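Local coordinates for EAL/GGDEF domain protein (PDB 3ICL) that is of unknown specific function but adopts the alpha/beta fold of the GGDEF family of bacterial signalling domains, at residues P30-F35 / I123-S128; T66-G71 / A96-K101; R58-R63 / Q108-G113; D2-L7 / V74-G79. The protein carries 1 engineered substitution. All coordinates share one frame; numbering follows the deposited sequence.

Contact 1 of 4, residues P30-F35 / I123-S128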
# COMPACT_ATOMS: atom_id res chain seq x y z
N PRO A 30 -15.61 -5.71 5.66
CA PRO A 30 -15.03 -4.53 6.28
C PRO A 30 -14.11 -3.71 5.38
O PRO A 30 -13.70 -4.15 4.30
CB PRO A 30 -14.27 -5.11 7.46
CG PRO A 30 -13.67 -6.33 6.83
CD PRO A 30 -14.85 -6.92 6.05
N VAL A 31 -13.79 -2.52 5.86
CA VAL A 31 -12.86 -1.66 5.15
C VAL A 31 -11.52 -2.11 5.68
O VAL A 31 -11.36 -2.36 6.88
CB VAL A 31 -13.07 -0.18 5.51
CG1 VAL A 31 -11.90 0.64 5.00
CG2 VAL A 31 -14.37 0.32 4.92
N VAL A 32 -10.55 -2.25 4.78
CA VAL A 32 -9.21 -2.65 5.19
C VAL A 32 -8.22 -1.70 4.56
O VAL A 32 -8.35 -1.33 3.39
CB VAL A 32 -8.88 -4.09 4.76
CG1 VAL A 32 -7.46 -4.45 5.19
CG2 VAL A 32 -9.88 -5.06 5.37
N LEU A 33 -7.23 -1.30 5.35
CA LEU A 33 -6.21 -0.37 4.89
C LEU A 33 -4.84 -1.03 4.92
O LEU A 33 -4.44 -1.63 5.92
CB LEU A 33 -6.21 0.84 5.81
CG LEU A 33 -5.90 2.23 5.27
CD1 LEU A 33 -6.83 2.58 4.11
CD2 LEU A 33 -6.08 3.22 6.40
N LEU A 34 -4.13 -0.95 3.80
CA LEU A 34 -2.78 -1.48 3.70
C LEU A 34 -1.87 -0.28 3.54
O LEU A 34 -2.18 0.64 2.78
CB LEU A 34 -2.63 -2.42 2.50
CG LEU A 34 -3.02 -3.90 2.68
CD1 LEU A 34 -4.44 -4.01 3.20
CD2 LEU A 34 -2.87 -4.63 1.36
N PHE A 35 -0.76 -0.27 4.26
CA PHE A 35 0.21 0.82 4.18
C PHE A 35 1.48 0.13 3.70
O PHE A 35 2.09 -0.64 4.44
CB PHE A 35 0.41 1.44 5.57
CG PHE A 35 0.59 2.94 5.55
CD1 PHE A 35 1.61 3.54 4.80
CD2 PHE A 35 -0.25 3.76 6.31
CE1 PHE A 35 1.79 4.92 4.81
CE2 PHE A 35 -0.07 5.15 6.33
CZ PHE A 35 0.95 5.73 5.58
N ILE A 123 4.51 -4.40 4.38
CA ILE A 123 3.12 -3.97 4.43
C ILE A 123 2.48 -4.10 5.81
O ILE A 123 2.57 -5.15 6.46
CB ILE A 123 2.26 -4.78 3.44
CG1 ILE A 123 2.82 -4.63 2.02
CG2 ILE A 123 0.81 -4.31 3.51
CD1 ILE A 123 2.09 -5.46 0.98
N GLY A 124 1.82 -3.03 6.25
CA GLY A 124 1.13 -3.05 7.52
C GLY A 124 -0.36 -3.09 7.21
O GLY A 124 -0.81 -2.41 6.29
N ILE A 125 -1.09 -3.76 7.96
CA ILE A 125 -2.51 -3.86 7.62
C ILE A 125 -3.43 -3.47 8.77
O ILE A 125 -3.22 -3.86 9.93
CB ILE A 125 -2.92 -5.30 7.17
CG1 ILE A 125 -2.25 -5.68 5.85
CG2 ILE A 125 -4.42 -5.36 6.97
CD1 ILE A 125 -2.38 -7.14 5.48
N ALA A 126 -4.47 -2.78 8.64
CA ALA A 126 -5.38 -2.36 9.70
C ALA A 126 -6.80 -2.66 9.23
O ALA A 126 -7.20 -2.24 8.15
CB ALA A 126 -5.22 -0.88 9.98
N VAL A 127 -7.55 -3.38 10.05
CA VAL A 127 -8.92 -3.75 9.72
C VAL A 127 -9.93 -2.96 10.56
O VAL A 127 -9.80 -2.89 11.78
CB VAL A 127 -9.17 -5.26 9.98
CG1 VAL A 127 -10.54 -5.67 9.46
CG2 VAL A 127 -8.07 -6.09 9.31
N SER A 128 -10.92 -2.37 9.90
CA SER A 128 -11.94 -1.62 10.60
C SER A 128 -13.01 -2.61 11.05
O SER A 128 -13.37 -3.52 10.30
CB SER A 128 -12.58 -0.58 9.68
OG SER A 128 -13.54 0.20 10.38
O HOH W 1 -15.22 -1.98 8.21

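Contact 2 of 4, residues T66-G71 / A96-K101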
# COMPACT_ATOMS: atom_id res chain seq x y z
N THR A 66 -2.91 -3.49 -10.10
CA THR A 66 -3.27 -4.75 -10.76
C THR A 66 -3.52 -5.84 -9.73
O THR A 66 -4.18 -6.84 -10.02
CB THR A 66 -2.14 -5.28 -11.69
OG1 THR A 66 -1.05 -5.75 -10.89
CG2 THR A 66 -1.65 -4.19 -12.61
N ALA A 67 -3.01 -5.64 -8.52
CA ALA A 67 -3.16 -6.63 -7.46
C ALA A 67 -4.33 -6.39 -6.52
O ALA A 67 -4.66 -7.26 -5.72
CB ALA A 67 -1.85 -6.75 -6.67
N VAL A 68 -4.95 -5.22 -6.59
CA VAL A 68 -6.10 -4.93 -5.74
C VAL A 68 -7.37 -5.20 -6.55
O VAL A 68 -7.29 -5.76 -7.64
CB VAL A 68 -6.09 -3.47 -5.22
CG1 VAL A 68 -4.87 -3.26 -4.32
CG2 VAL A 68 -6.06 -2.48 -6.38
N ARG A 69 -8.53 -4.83 -6.03
CA ARG A 69 -9.78 -5.05 -6.77
C ARG A 69 -10.31 -3.76 -7.38
O ARG A 69 -10.04 -2.67 -6.89
CB ARG A 69 -10.87 -5.65 -5.86
CG ARG A 69 -10.56 -7.02 -5.25
CD ARG A 69 -9.70 -6.88 -4.00
NE ARG A 69 -10.25 -5.85 -3.11
CZ ARG A 69 -11.38 -5.97 -2.42
NH1 ARG A 69 -12.09 -7.09 -2.51
NH2 ARG A 69 -11.81 -4.97 -1.68
N ASP A 70 -11.06 -3.89 -8.47
CA ASP A 70 -11.63 -2.72 -9.11
C ASP A 70 -12.49 -2.08 -8.02
O ASP A 70 -13.25 -2.77 -7.35
CB ASP A 70 -12.49 -3.13 -10.30
CG ASP A 70 -13.00 -1.94 -11.10
OD1 ASP A 70 -12.16 -1.17 -11.61
OD2 ASP A 70 -14.23 -1.78 -11.20
N GLY A 71 -12.36 -0.78 -7.83
CA GLY A 71 -13.13 -0.12 -6.79
C GLY A 71 -12.25 0.27 -5.62
O GLY A 71 -12.62 1.12 -4.81
N ALA A 96 -5.47 -9.94 3.68
CA ALA A 96 -4.25 -10.75 3.60
C ALA A 96 -3.98 -11.28 2.20
O ALA A 96 -2.84 -11.31 1.74
CB ALA A 96 -4.32 -11.90 4.60
N LEU A 97 -5.04 -11.70 1.50
CA LEU A 97 -4.87 -12.23 0.15
C LEU A 97 -4.49 -11.12 -0.82
O LEU A 97 -3.86 -11.37 -1.84
CB LEU A 97 -6.14 -12.94 -0.32
CG LEU A 97 -6.54 -14.18 0.48
CD1 LEU A 97 -7.75 -14.85 -0.16
CD2 LEU A 97 -5.36 -15.15 0.53
N VAL A 98 -4.87 -9.88 -0.51
CA VAL A 98 -4.54 -8.75 -1.38
C VAL A 98 -3.07 -8.40 -1.14
O VAL A 98 -2.33 -8.15 -2.08
CB VAL A 98 -5.44 -7.52 -1.09
CG1 VAL A 98 -4.97 -6.33 -1.91
CG2 VAL A 98 -6.88 -7.85 -1.45
N ALA A 99 -2.65 -8.41 0.12
CA ALA A 99 -1.27 -8.12 0.47
C ALA A 99 -0.34 -9.16 -0.20
O ALA A 99 0.76 -8.82 -0.64
CB ALA A 99 -1.10 -8.16 1.98
N GLN A 100 -0.78 -10.41 -0.25
CA GLN A 100 0.02 -11.46 -0.86
C GLN A 100 0.14 -11.27 -2.38
O GLN A 100 1.19 -11.52 -2.96
CB GLN A 100 -0.58 -12.83 -0.54
CG GLN A 100 -0.28 -13.27 0.89
CD GLN A 100 -1.12 -14.44 1.35
OE1 GLN A 100 -1.70 -15.16 0.54
NE2 GLN A 100 -1.17 -14.64 2.65
N LYS A 101 -0.94 -10.81 -3.00
CA LYS A 101 -0.94 -10.58 -4.44
C LYS A 101 -0.05 -9.39 -4.79
O LYS A 101 0.59 -9.35 -5.85
CB LYS A 101 -2.38 -10.35 -4.93
CG LYS A 101 -2.52 -10.29 -6.44
CD LYS A 101 -3.98 -10.29 -6.87
CE LYS A 101 -4.12 -10.41 -8.38
NZ LYS A 101 -5.54 -10.51 -8.80

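Contact 3 of 4, residues R58-R63 / Q108-G113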
# COMPACT_ATOMS: atom_id res chain seq x y z
N ARG A 58 6.22 4.91 -10.31
CA ARG A 58 5.05 4.82 -11.18
C ARG A 58 4.77 3.36 -11.57
O ARG A 58 3.62 2.96 -11.69
CB ARG A 58 5.27 5.65 -12.44
CG ARG A 58 3.99 5.89 -13.24
CD ARG A 58 4.27 6.69 -14.51
NE ARG A 58 3.04 7.10 -15.17
CZ ARG A 58 2.24 8.07 -14.75
NH1 ARG A 58 2.54 8.76 -13.65
NH2 ARG A 58 1.13 8.37 -15.42
N ALA A 59 5.83 2.58 -11.77
CA ALA A 59 5.67 1.18 -12.14
C ALA A 59 5.18 0.39 -10.93
O ALA A 59 4.48 -0.61 -11.08
CB ALA A 59 7.00 0.61 -12.64
N THR A 60 5.57 0.83 -9.74
CA THR A 60 5.15 0.15 -8.51
C THR A 60 3.67 0.43 -8.25
O THR A 60 2.92 -0.46 -7.87
CB THR A 60 5.99 0.65 -7.30
OG1 THR A 60 7.37 0.32 -7.52
CG2 THR A 60 5.52 -0.01 -6.01
N ALA A 61 3.27 1.68 -8.47
CA ALA A 61 1.89 2.10 -8.27
C ALA A 61 0.95 1.33 -9.19
O ALA A 61 -0.17 0.98 -8.79
CB ALA A 61 1.77 3.59 -8.54
N GLU A 62 1.38 1.08 -10.42
CA GLU A 62 0.55 0.36 -11.37
C GLU A 62 0.45 -1.11 -11.03
O GLU A 62 -0.63 -1.70 -11.15
CB GLU A 62 1.10 0.55 -12.79
CG GLU A 62 1.17 2.01 -13.20
CD GLU A 62 1.91 2.23 -14.51
OE1 GLU A 62 2.85 1.45 -14.80
OE2 GLU A 62 1.58 3.19 -15.23
N ARG A 63 1.55 -1.71 -10.59
CA ARG A 63 1.52 -3.13 -10.22
C ARG A 63 0.64 -3.32 -9.00
O ARG A 63 -0.00 -4.35 -8.84
CB ARG A 63 2.93 -3.65 -9.94
CG ARG A 63 3.80 -3.76 -11.18
CD ARG A 63 5.06 -4.55 -10.92
NE ARG A 63 5.96 -4.51 -12.07
CZ ARG A 63 7.16 -5.07 -12.10
NH1 ARG A 63 7.61 -5.73 -11.04
NH2 ARG A 63 7.93 -4.95 -13.17
N GLN A 108 8.58 -9.20 -8.62
CA GLN A 108 9.08 -9.32 -9.99
C GLN A 108 10.05 -8.17 -10.24
O GLN A 108 9.86 -7.07 -9.73
CB GLN A 108 7.93 -9.25 -10.99
CG GLN A 108 6.93 -10.38 -10.87
CD GLN A 108 5.68 -10.13 -11.70
OE1 GLN A 108 5.00 -9.13 -11.51
NE2 GLN A 108 5.38 -11.05 -12.61
N PRO A 109 11.11 -8.41 -11.03
CA PRO A 109 12.06 -7.33 -11.29
C PRO A 109 11.48 -6.15 -12.07
O PRO A 109 10.49 -6.28 -12.78
CB PRO A 109 13.18 -8.03 -12.07
CG PRO A 109 13.11 -9.45 -11.56
CD PRO A 109 11.62 -9.70 -11.53
N PHE A 110 12.11 -4.99 -11.90
CA PHE A 110 11.73 -3.76 -12.60
C PHE A 110 12.95 -3.51 -13.48
O PHE A 110 14.01 -3.15 -12.99
CB PHE A 110 11.55 -2.61 -11.62
CG PHE A 110 10.30 -2.70 -10.79
CD1 PHE A 110 9.09 -2.20 -11.28
CD2 PHE A 110 10.33 -3.28 -9.53
CE1 PHE A 110 7.93 -2.28 -10.51
CE2 PHE A 110 9.17 -3.36 -8.75
CZ PHE A 110 7.97 -2.86 -9.24
N VAL A 111 12.80 -3.70 -14.79
CA VAL A 111 13.94 -3.50 -15.67
C VAL A 111 13.98 -2.13 -16.33
O VAL A 111 13.09 -1.77 -17.09
CB VAL A 111 13.99 -4.59 -16.77
CG1 VAL A 111 15.29 -4.48 -17.55
CG2 VAL A 111 13.87 -5.98 -16.13
N PHE A 112 15.03 -1.38 -16.02
CA PHE A 112 15.23 -0.05 -16.58
C PHE A 112 16.50 -0.15 -17.41
O PHE A 112 17.60 -0.21 -16.87
CB PHE A 112 15.38 0.98 -15.45
CG PHE A 112 14.15 1.10 -14.59
CD1 PHE A 112 12.95 1.56 -15.12
CD2 PHE A 112 14.19 0.73 -13.25
CE1 PHE A 112 11.80 1.65 -14.34
CE2 PHE A 112 13.05 0.82 -12.45
CZ PHE A 112 11.85 1.28 -13.00
N GLY A 113 16.34 -0.19 -18.73
CA GLY A 113 17.49 -0.33 -19.60
C GLY A 113 18.07 -1.70 -19.31
O GLY A 113 17.34 -2.70 -19.32

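Contact 4 of 4, residues D2-L7 / V74-G79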
# COMPACT_ATOMS: atom_id res chain seq x y z
N ASP A 2 -1.39 12.57 -8.68
CA ASP A 2 0.04 12.52 -8.40
C ASP A 2 0.78 12.35 -9.74
O ASP A 2 0.73 11.28 -10.35
CB ASP A 2 0.36 11.35 -7.45
CG ASP A 2 1.84 11.20 -7.18
OD1 ASP A 2 2.53 12.23 -7.06
OD2 ASP A 2 2.31 10.06 -7.06
N THR A 3 1.44 13.42 -10.17
CA THR A 3 2.17 13.44 -11.43
C THR A 3 3.16 12.29 -11.59
O THR A 3 3.27 11.70 -12.67
CB THR A 3 2.96 14.76 -11.59
OG1 THR A 3 2.07 15.86 -11.36
CG2 THR A 3 3.55 14.86 -12.98
N VAL A 4 3.88 11.97 -10.52
CA VAL A 4 4.87 10.90 -10.55
C VAL A 4 4.27 9.52 -10.81
O VAL A 4 4.83 8.74 -11.59
CB VAL A 4 5.68 10.86 -9.23
CG1 VAL A 4 6.68 9.71 -9.26
CG2 VAL A 4 6.41 12.18 -9.04
N THR A 5 3.14 9.22 -10.18
CA THR A 5 2.52 7.90 -10.33
C THR A 5 1.21 7.87 -11.10
O THR A 5 0.81 6.82 -11.61
CB THR A 5 2.23 7.28 -8.95
OG1 THR A 5 1.27 8.09 -8.26
CG2 THR A 5 3.51 7.20 -8.12
N GLY A 6 0.53 9.00 -11.18
CA GLY A 6 -0.74 9.04 -11.88
C GLY A 6 -1.85 8.56 -10.96
O GLY A 6 -2.99 8.38 -11.39
N LEU A 7 -1.51 8.35 -9.69
CA LEU A 7 -2.48 7.90 -8.68
C LEU A 7 -3.30 9.07 -8.16
O LEU A 7 -2.93 10.22 -8.35
CB LEU A 7 -1.76 7.26 -7.49
CG LEU A 7 -1.01 5.93 -7.69
CD1 LEU A 7 -0.35 5.53 -6.38
CD2 LEU A 7 -1.98 4.86 -8.16
N VAL A 74 -5.64 3.54 -4.44
CA VAL A 74 -4.23 3.53 -4.07
C VAL A 74 -3.70 4.95 -4.21
O VAL A 74 -4.02 5.65 -5.17
CB VAL A 74 -3.42 2.60 -5.01
CG1 VAL A 74 -1.96 2.58 -4.60
CG2 VAL A 74 -4.00 1.20 -5.00
N ALA A 75 -2.90 5.39 -3.25
CA ALA A 75 -2.34 6.74 -3.28
C ALA A 75 -0.96 6.76 -2.62
O ALA A 75 -0.73 6.06 -1.64
CB ALA A 75 -3.28 7.72 -2.59
N ARG A 76 -0.06 7.58 -3.15
CA ARG A 76 1.30 7.68 -2.64
C ARG A 76 1.39 8.63 -1.45
O ARG A 76 0.61 9.57 -1.34
CB ARG A 76 2.23 8.15 -3.76
CG ARG A 76 3.72 8.11 -3.43
CD ARG A 76 4.56 8.25 -4.70
NE ARG A 76 4.40 9.56 -5.34
CZ ARG A 76 5.27 10.56 -5.21
NH1 ARG A 76 6.36 10.40 -4.48
NH2 ARG A 76 5.04 11.71 -5.82
N ILE A 77 2.35 8.38 -0.56
CA ILE A 77 2.55 9.26 0.58
C ILE A 77 3.96 9.13 1.12
O ILE A 77 4.60 8.09 0.99
CB ILE A 77 1.52 8.98 1.71
CG1 ILE A 77 1.57 10.11 2.75
CG2 ILE A 77 1.80 7.63 2.38
CD1 ILE A 77 0.51 9.99 3.83
N GLY A 78 4.47 10.22 1.71
CA GLY A 78 5.80 10.19 2.27
C GLY A 78 6.86 9.81 1.24
O GLY A 78 7.86 9.18 1.57
N GLY A 79 6.62 10.19 -0.01
CA GLY A 79 7.58 9.89 -1.06
C GLY A 79 7.58 8.46 -1.58
O GLY A 79 7.27 8.23 -2.75

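Contact 1 of 4, residues P30-F35 / I123-S128
Residues Val32 to Phe35 pair in antiparallel fashion with Gly124 to Val127, joining two neighbouring strands inside the central sheet of the GGDEF domain. The segment axes approach to 4.7 Å. Leu33 with Ala126 and Phe35 with Gly124 are the hydrogen-bonded pairs, each closed by two backbone bonds; in the first, Leu33 N to Ala126 O is 3.0 Å and almost straight, at 175°. Beyond the Val32-Val127 pair, Ser128 N reaches Val31 O at 3.1 Å. A water then bridges the backbones, accepting from Val31 N and donating weakly to Ser128 O.

Val32, Leu34, Ile125 and Val127 share one face. Ile125 is the hub there: its CG2, anti to the backbone N, meets Val32 CG1 at 3.6 Å, while its CG1, beside that N, lies 3.7 Å from Leu34 CG. Leu34 and Ile125 run side by side in the same direction, and Ile123 CG2 approaches the CG of Leu34 obliquely. Farther along, Val127 CG1 touches Val32 CG2 and the ring CG of Pro30.

Strand 81-86 flanks residues 32-35, and strand 156-159 lies beyond 123-127. Helix 135-152 packs on Leu33, Phe35 and Ala126, whereas helix 96-106 brings Ala99 against Leu34 and Ile125 on the other face.

Contact 2 of 4, residues T66-G71 / A96-K101
Ala67 packs against Lys101 where the chain leaving helix 50-67 meets helix 96-106. The methyl group of Ala67 sits on the Lys101 chain, CB to CG 3.6 Å. Because Lys101 CG is anti to the backbone N (chi1 -172°) and the chain is extended beyond it, the methylenes run past Ala67 toward the carbonyl oxygen of Thr66. Lys101 CD comes within 3.3 Å of Ala67 O, and CE lies 3.9 Å from Thr66 O.

One turn earlier, Val98 sends out both branches. CG1 meets Val68 CG1 obliquely at 3.9 Å, and CG2 lies 3.9 Å from Arg69 CD, with the two side chains crossing at about a right angle. Arg69 bends, so that CD lies by Val98 while the polar end turns to partners outside the contact: NE forms a salt bridge with Asp72 and NH2 a hydrogen bond with Gly88 O. Leu86 of strand 81-86 touches both Arg69 and Val98 from the sheet.

No hydrogen bond links the two segments. Helix 96-106 and the chain at 66-69 therefore meet through van der Waals packing, with lysine and arginine contributing the aliphatic parts of their chains.

Contact 3 of 4, residues R58-R63 / Q108-G113
Arg63 and Phe110 join a turn of helix 50-67 to the short strand 110-112, whose direction makes 149° with that of the helical segment. The two axes stay 10.7 Å apart at their closest, so the gap is spanned by side chains.

Arg63, extended from CG to NE, and Phe110 reach toward each other tip to tip. The guanidinium lies flat on the ring, centres 3.7 Å apart and planes inclined by 11°, a stacked cation-pi pair. CE1 is the ring atom nearest to Arg63 CZ, at 3.3 Å, while NH1 sits over the centre of the ring.

The rim of the same guanidinium is held by backbone carbonyls. NH2 points to Pro109 O at 2.9 Å in a fairly straight bond (166°), and NH1 reaches Gln108 O at 2.9 Å from above the carbonyl plane. Both oxygens lie in the guanidinium plane, so these bonds restrict its rotation, consistent with its lying nearly parallel to the ring. NH1 also has a weak bond to Gly105 O, at the end of helix 96-106.

Closer to the helix, Ala59 CB packs 3.7 Å from Phe110 CE1. Thr60 OG1 lies 3.7 Å from Phe110 CZ, and its hydroxyl is hydrogen-bonded to Leu56 O within the helix. Leu56 also touches Phe110, as does Ile119.

Phe110 is paired through its backbone with Ile117 of strand 115-117. The arrangement fits the small antiparallel hairpin that accompanies the central sheet in GGDEF domains, here clamped to helix 50-67 by an arginine.

Contact 4 of 4, residues D2-L7 / V74-G79
Residues Asp2 to Leu7 form an irregular turn beside the edge strand 73-77, nearest at the Leu7 and Ala75 CA atoms, 5.5 Å apart. Arg76 grips Asp2 side-on in a bidentate salt bridge: NE bonds to OD2 at 2.8 Å and NH2 to OD1 at 2.8 Å. The carboxylate and guanidinium planes are 27° apart, yet both oxygens lie near the guanidinium plane and are met on their syn sides. Arg76 NH1 is bound to Gly79 O at 2.9 Å, so each guanidinium nitrogen has a partner.

OD2 also accepts from Thr5 OG1, which reaches it on the anti side and from the face of the carboxylate opposite to Arg76 NE. With chi1 at 64°, that hydroxyl lies between the backbone N and the carbonyl carbon, where it takes the N-H of Leu7 in an ST turn. Asp2, Thr5, Gly6 and Leu7 fit the DxLTGL sequence at the start of GGDEF domains, and Gly78 and Gly79 open the signature motif; the Asp2-Arg76 bridge thus ties the two motifs together, as probably in relatives.

Val4 CB stands over one face of the guanidinium, with Val4 CG2 3.5 Å from Arg76 NH2. Farther back along the strand, Leu7 CD1 packs on Val74 CG1 at 3.8 Å, and Leu7 also touches Ala61 of helix 50-67.

Overall arrangement
Contact 1 is the buried contact, a backbone ladder with apolar faces, while the other three are only partly buried and depend on side chains. Contact 2 packs directly on it, Val98 of helix 96-106 also touching Leu34. Contacts 2 and 3 both use helix 50-67, the former at its end and without a hydrogen bond, the latter farther back with an arginine held by stacking and carbonyls. Contact 4 reaches the same sheet as contact 1 through its strand 73-77, and the two touch between Phe35 and Ile77, but its arginine meets a carboxylate. Arg58 connects contacts 3 and 4 through a probable hydrogen bond to Val4 O.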